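Local atomic coordinates of monoacylglycerol lipase (Palaeococcus ferrophilus, PDB entry 6QE2), a protein that hydrolyses monoacylglycerols to free fatty acid and glycerol, as a lipase of the alpha/beta-hydrolase family. Residues Phe84-Gly89 with Glu234-Pro239; Met226-Ala231 with Glu243-Ala248. All coordinates share one frame; numbering follows the deposited sequence.

Interaction 1: residues Phe84-Gly89 with Glu234-Pro239. With LDA (lauryl dimethylamine-N-oxide), chain D; GOL (glycerol), chain C.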
loop_
_atom_site.group_PDB
_atom_site.type_symbol
_atom_site.label_atom_id
_atom_site.label_comp_id
_atom_site.label_asym_id
_atom_site.label_seq_id
_atom_site.Cartn_x
_atom_site.Cartn_y
_atom_site.Cartn_z
ATOM N N PHE A 84 -5.364 5.451 -1.608
ATOM C CA PHE A 84 -4.813 5.061 -0.315
ATOM C C PHE A 84 -4.187 3.685 -0.460
ATOM O O PHE A 84 -4.869 2.738 -0.864
ATOM C CB PHE A 84 -5.877 5.026 0.788
ATOM C CG PHE A 84 -5.343 4.522 2.098
ATOM C CD1 PHE A 84 -4.741 5.391 2.986
ATOM C CD2 PHE A 84 -5.394 3.173 2.420
ATOM C CE1 PHE A 84 -4.215 4.932 4.178
ATOM C CE2 PHE A 84 -4.872 2.710 3.615
ATOM C CZ PHE A 84 -4.285 3.592 4.492
ATOM N N GLY A 85 -2.912 3.564 -0.107
ATOM C CA GLY A 85 -2.231 2.287 -0.192
ATOM C C GLY A 85 -1.375 2.052 1.035
ATOM O O GLY A 85 -0.857 2.989 1.642
ATOM N N HIS A 86 -1.239 0.777 1.404
ATOM C CA HIS A 86 -0.431 0.386 2.553
ATOM C C HIS A 86 0.662 -0.589 2.133
ATOM O O HIS A 86 0.383 -1.593 1.469
ATOM C CB HIS A 86 -1.294 -0.243 3.647
ATOM C CG HIS A 86 -0.496 -0.913 4.720
ATOM N ND1 HIS A 86 0.228 -0.206 5.659
ATOM C CD2 HIS A 86 -0.288 -2.222 4.990
ATOM C CE1 HIS A 86 0.839 -1.054 6.467
ATOM N NE2 HIS A 86 0.548 -2.283 6.080
ATOM N N SER A 87 1.900 -0.281 2.530
ATOM C CA SER A 87 3.075 -1.162 2.345
ATOM C C SER A 87 3.348 -1.387 0.861
ATOM O O SER A 87 3.694 -0.415 0.156
ATOM C CB SER A 87 2.801 -2.420 3.178
ATOM O OG SER A 87 4.061 -3.099 3.378
ATOM N N LEU A 88 3.293 -2.638 0.355
ATOM C CA LEU A 88 3.311 -2.848 -1.095
ATOM C C LEU A 88 2.275 -1.946 -1.776
ATOM O O LEU A 88 2.530 -1.375 -2.852
ATOM C CB LEU A 88 3.051 -4.315 -1.395
ATOM C CG LEU A 88 2.842 -4.627 -2.876
ATOM C CD1 LEU A 88 4.073 -4.271 -3.689
ATOM C CD2 LEU A 88 2.559 -6.123 -3.056
ATOM N N GLY A 89 1.123 -1.758 -1.138
ATOM C CA GLY A 89 0.110 -0.912 -1.770
ATOM C C GLY A 89 0.492 0.557 -1.702
ATOM O O GLY A 89 0.204 1.325 -2.625
ATOM N N GLU A 234 2.301 -1.786 10.930
ATOM C CA GLU A 234 0.868 -1.513 10.847
ATOM C C GLU A 234 0.494 -0.580 11.990
ATOM O O GLU A 234 0.519 -0.978 13.159
ATOM C CB GLU A 234 0.059 -2.803 10.897
ATOM C CG GLU A 234 0.224 -3.641 9.654
ATOM C CD GLU A 234 -0.635 -4.883 9.653
ATOM O OE1 GLU A 234 -1.409 -5.081 10.613
ATOM O OE2 GLU A 234 -0.531 -5.667 8.688
ATOM N N ILE A 235 0.168 0.667 11.649
ATOM C CA ILE A 235 -0.286 1.627 12.651
ATOM C C ILE A 235 -1.782 1.506 12.906
ATOM O O ILE A 235 -2.262 2.013 13.935
ATOM C CB ILE A 235 0.095 3.057 12.218
ATOM C CG1 ILE A 235 1.539 3.089 11.713
ATOM C CG2 ILE A 235 -0.031 4.044 13.377
ATOM C CD1 ILE A 235 1.909 4.360 10.980
ATOM N N PHE A 236 -2.519 0.805 12.030
ATOM C CA PHE A 236 -3.985 0.795 12.046
ATOM C C PHE A 236 -4.553 0.364 13.388
ATOM O O PHE A 236 -5.576 0.901 13.836
ATOM C CB PHE A 236 -4.526 -0.141 10.961
ATOM C CG PHE A 236 -4.124 0.237 9.573
ATOM C CD1 PHE A 236 -2.936 -0.224 9.032
ATOM C CD2 PHE A 236 -4.946 1.036 8.795
ATOM C CE1 PHE A 236 -2.566 0.118 7.745
ATOM C CE2 PHE A 236 -4.581 1.386 7.510
ATOM C CZ PHE A 236 -3.386 0.926 6.984
ATOM N N GLU A 237 -3.955 -0.670 13.968
ATOM C CA GLU A 237 -4.410 -1.220 15.235
ATOM C C GLU A 237 -3.473 -0.954 16.411
ATOM O O GLU A 237 -3.604 -1.583 17.455
ATOM C CB GLU A 237 -4.690 -2.715 15.088
ATOM C CG GLU A 237 -5.464 -3.058 13.825
ATOM C CD GLU A 237 -5.846 -4.520 13.743
ATOM O OE1 GLU A 237 -6.748 -4.943 14.494
ATOM O OE2 GLU A 237 -5.253 -5.245 12.922
ATOM N N ASP A 238 -2.527 -0.039 16.239
ATOM C CA ASP A 238 -1.587 0.269 17.309
ATOM C C ASP A 238 -2.383 0.795 18.490
ATOM O O ASP A 238 -3.267 1.630 18.320
ATOM C CB ASP A 238 -0.593 1.331 16.846
ATOM C CG ASP A 238 0.568 1.500 17.802
ATOM O OD1 ASP A 238 0.547 2.454 18.603
ATOM O OD2 ASP A 238 1.501 0.677 17.750
ATOM N N PRO A 239 -2.001 0.336 19.713
ATOM C CA PRO A 239 -2.690 0.759 20.942
ATOM C C PRO A 239 -2.588 2.236 21.183
ATOM O O PRO A 239 -3.589 2.875 21.525
ATOM C CB PRO A 239 -1.959 -0.046 22.035
ATOM C CG PRO A 239 -1.321 -1.246 21.278
ATOM C CD PRO A 239 -0.873 -0.593 20.009
HETATM N N1 LDA D . 6.596 -5.340 1.706
HETATM O O1 LDA D . 5.770 -4.611 1.145
HETATM C CM1 LDA D . 5.890 -6.403 2.410
HETATM C CM2 LDA D . 7.387 -4.546 2.637
HETATM C C1 LDA D . 7.474 -5.935 0.721
HETATM C C2 LDA D . 8.168 -7.105 1.383
HETATM C C3 LDA D . 8.833 -7.966 0.330
HETATM C C4 LDA D . 9.665 -9.054 0.984
HETATM C C5 LDA D . 10.548 -9.737 -0.041
HETATM C C6 LDA D . 11.057 -11.065 0.486
HETATM C C7 LDA D . 12.099 -11.627 -0.461
HETATM C C8 LDA D . 11.564 -12.857 -1.163
HETATM C C9 LDA D . 11.788 -12.765 -2.659
HETATM C C10 LDA D . 12.816 -13.789 -3.113
HETATM C C11 LDA D . 12.788 -13.966 -4.623
HETATM C C12 LDA D . 11.413 -13.676 -5.170
HETATM C C1 GOL C . 0.253 -6.769 5.081
HETATM O O1 GOL C . 0.383 -8.162 4.838
HETATM C C2 GOL C . 1.219 -6.398 6.178
HETATM O O2 GOL C . 1.097 -5.018 6.497
HETATM C C3 GOL C . 2.610 -6.694 5.658
HETATM O O3 GOL C . 2.895 -5.760 4.626
#
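The imidazole of His86 has the rim of Phe236 on one face, CB of Ser87 over the opposite face, and a glycerol hydroxyl in plane at its edge. Phe236 turns its own edge toward that first face, a T-shaped pair with the planes at 81° and CE1 of Phe236 3.5 Å from ND1 of His86. On the other side of its CZ, CE2 of Phe236 lies 3.7 Å from CZ at the edge of Phe84, so this phenyl ring meets both aromatic rings of the strand by its rim. His86 reaches across because its CG stands anti to the backbone N (chi1 168°). No direct hydrogen bond joins the two segments; glycerol does it instead. NE2 of His86 donates to O2 of the glycerol over 2.8 Å, bent to 150°, and the same O2 donates to OE2 of Glu234, also at 2.8 Å. Since ND1 of His86 bonds to Ser110 and Glu234 forms a salt bridge with Arg28, both protein ends of this glycerol bridge are fixed by further partners. Ser87 sits on what looks like the nucleophile elbow, its OG hydrogen-bonded to His233, the probable triad histidine. A glycerol bound here is consistent with a pocket for the glycerol part of a monoacylglycerol.

Interaction 2: residues Met226-Ala231 with Glu243-Ala248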
loop_
_atom_site.group_PDB
_atom_site.type_symbol
_atom_site.label_atom_id
_atom_site.label_comp_id
_atom_site.label_asym_id
_atom_site.label_seq_id
_atom_site.Cartn_x
_atom_site.Cartn_y
_atom_site.Cartn_z
ATOM N N MET A 226 3.921 12.236 8.253
ATOM C CA MET A 226 3.537 12.110 9.650
ATOM C C MET A 226 4.171 10.869 10.250
ATOM O O MET A 226 3.992 9.765 9.724
ATOM C CB MET A 226 2.019 12.041 9.803
ATOM C CG MET A 226 1.308 13.254 9.267
ATOM S SD MET A 226 -0.453 13.123 9.596
ATOM C CE MET A 226 -0.449 13.208 11.383
ATOM N N GLU A 227 4.882 11.045 11.359
ATOM C CA GLU A 227 5.517 9.941 12.057
ATOM C C GLU A 227 4.748 9.615 13.331
ATOM O O GLU A 227 4.212 10.500 14.003
ATOM C CB GLU A 227 6.972 10.282 12.397
ATOM C CG GLU A 227 7.760 10.744 11.188
ATOM C CD GLU A 227 9.243 10.508 11.334
ATOM O OE1 GLU A 227 9.637 9.858 12.323
ATOM O OE2 GLU A 227 10.006 10.986 10.472
ATOM N N PHE A 228 4.717 8.333 13.668
ATOM C CA PHE A 228 4.012 7.841 14.847
ATOM C C PHE A 228 5.040 7.130 15.719
ATOM O O PHE A 228 5.418 5.984 15.451
ATOM C CB PHE A 228 2.849 6.948 14.444
ATOM C CG PHE A 228 1.801 7.676 13.651
ATOM C CD1 PHE A 228 1.954 7.867 12.286
ATOM C CD2 PHE A 228 0.685 8.209 14.279
ATOM C CE1 PHE A 228 1.010 8.562 11.558
ATOM C CE2 PHE A 228 -0.268 8.898 13.555
ATOM C CZ PHE A 228 -0.106 9.072 12.191
ATOM N N LYS A 229 5.489 7.826 16.760
ATOM C CA LYS A 229 6.639 7.387 17.539
ATOM C C LYS A 229 6.373 6.044 18.205
ATOM O O LYS A 229 5.408 5.890 18.961
ATOM C CB LYS A 229 6.978 8.444 18.586
ATOM C CG LYS A 229 8.184 8.094 19.446
ATOM C CD LYS A 229 8.463 9.194 20.453
ATOM C CE LYS A 229 9.667 8.850 21.316
ATOM N NZ LYS A 229 10.882 8.633 20.488
ATOM N N GLY A 230 7.226 5.067 17.908
ATOM C CA GLY A 230 7.145 3.754 18.497
ATOM C C GLY A 230 6.311 2.745 17.738
ATOM O O GLY A 230 6.431 1.545 18.001
ATOM N N ALA A 231 5.476 3.188 16.801
ATOM C CA ALA A 231 4.608 2.261 16.093
ATOM C C ALA A 231 5.417 1.350 15.178
ATOM O O ALA A 231 6.493 1.711 14.695
ATOM C CB ALA A 231 3.554 3.021 15.282
ATOM N N GLU A 243 -6.094 5.099 16.539
ATOM C CA GLU A 243 -7.212 6.012 16.326
ATOM C C GLU A 243 -6.749 7.316 15.690
ATOM O O GLU A 243 -7.386 7.843 14.766
ATOM C CB GLU A 243 -7.922 6.288 17.650
ATOM C CG GLU A 243 -9.206 7.024 17.378
ATOM C CD GLU A 243 -9.789 7.656 18.630
ATOM O OE1 GLU A 243 -9.608 7.079 19.717
ATOM O OE2 GLU A 243 -10.362 8.753 18.519
ATOM N N GLU A 244 -5.622 7.831 16.156
ATOM C CA GLU A 244 -5.035 9.043 15.600
ATOM C C GLU A 244 -4.646 8.860 14.139
ATOM O O GLU A 244 -4.790 9.770 13.328
ATOM C CB GLU A 244 -3.829 9.490 16.428
ATOM C CG GLU A 244 -3.345 10.899 16.116
ATOM C CD GLU A 244 -2.565 11.511 17.265
ATOM O OE1 GLU A 244 -2.700 11.018 18.404
ATOM O OE2 GLU A 244 -1.821 12.488 17.036
ATOM N N PHE A 245 -4.133 7.677 13.825
ATOM C CA PHE A 245 -3.715 7.355 12.471
ATOM C C PHE A 245 -4.915 7.422 11.537
ATOM O O PHE A 245 -4.836 7.997 10.457
ATOM C CB PHE A 245 -3.102 5.952 12.475
ATOM C CG PHE A 245 -2.814 5.392 11.115
ATOM C CD1 PHE A 245 -1.716 5.822 10.391
ATOM C CD2 PHE A 245 -3.615 4.401 10.580
ATOM C CE1 PHE A 245 -1.440 5.292 9.146
ATOM C CE2 PHE A 245 -3.346 3.866 9.336
ATOM C CZ PHE A 245 -2.256 4.313 8.619
ATOM N N HIS A 246 -6.035 6.856 11.971
ATOM C CA HIS A 246 -7.251 6.885 11.170
ATOM C C HIS A 246 -7.764 8.310 10.998
ATOM O O HIS A 246 -8.196 8.700 9.917
ATOM C CB HIS A 246 -8.332 6.003 11.792
ATOM C CG HIS A 246 -8.169 4.546 11.490
ATOM N ND1 HIS A 246 -7.550 3.670 12.353
ATOM C CD2 HIS A 246 -8.545 3.813 10.417
ATOM C CE1 HIS A 246 -7.553 2.459 11.826
ATOM N NE2 HIS A 246 -8.151 2.519 10.650
ATOM N N ARG A 247 -7.705 9.082 12.077
ATOM C CA ARG A 247 -8.170 10.463 12.065
ATOM C C ARG A 247 -7.372 11.356 11.120
ATOM O O ARG A 247 -7.940 12.194 10.428
ATOM C CB ARG A 247 -8.176 11.046 13.479
ATOM C CG ARG A 247 -8.589 12.507 13.542
ATOM C CD ARG A 247 -9.075 12.898 14.929
ATOM N NE ARG A 247 -8.181 12.434 15.983
ATOM C CZ ARG A 247 -8.428 11.389 16.768
ATOM N NH1 ARG A 247 -9.551 10.697 16.624
ATOM N NH2 ARG A 247 -7.554 11.038 17.700
ATOM N N ALA A 248 -6.056 11.175 11.092
ATOM C CA ALA A 248 -5.203 11.977 10.224
ATOM C C ALA A 248 -5.514 11.727 8.766
ATOM O O ALA A 248 -5.517 12.629 7.968
ATOM C CB ALA A 248 -3.742 11.684 10.486
#
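Strand 226-228 and helix 243-248 run nearly antiparallel, at 169°, with their axes 10.5 Å apart at closest approach, and the strand's side chains span the gap, meeting both side chains and backbone of the helix. Phe228 is the main bridge: the edge of Phe245 points at its face in a T-shaped pair, planes 76° apart, with CD1 of Phe245 4.0 Å from CE1 of Phe228. The far end of the Phe228 ring also rests against the helix backbone, its CE2 lying 3.9 Å from CA of Phe245. A chi1 of -63°, which sets CG of Phe228 opposite the carbonyl carbon, brings the CE2-CZ end of the ring up to the helix. Two residues earlier, Met226 bends at chi3 and lays both SD and CE against the methyl of Ala248, SD standing 3.7 Å from CB. Without the Phe228 ring, as with an alanine here, the edge of Phe245 would probably lose its aromatic partner and a gap would open between strand and helix. In the alpha/beta-hydrolase fold the C-terminal helix packs in this way on one face of the central sheet, here beside its outermost strand; Phe245 also reaches Leu198 on the next strand.

How the interactions relate
From the N terminus, the chain first supplies 84-89, where strand 82-86 in the middle of the sheet turns into helix 88-99. It then runs through 106-110 and 195-200 before reaching 226-231, at the end of the edge strand 223-228. The following loop carries 234-239, which returns to 84-89 and closes the long loop of interaction 1; helix 242-256 then brings 243-248 back to 226-231, closing the short loop of interaction 2. The two loops therefore cross rather than nest. Between them, Phe236 and Ile235 pack on Phe245, and Ile235 also touches Phe228, so one apolar cluster links the central strand, the edge strand and the last helix.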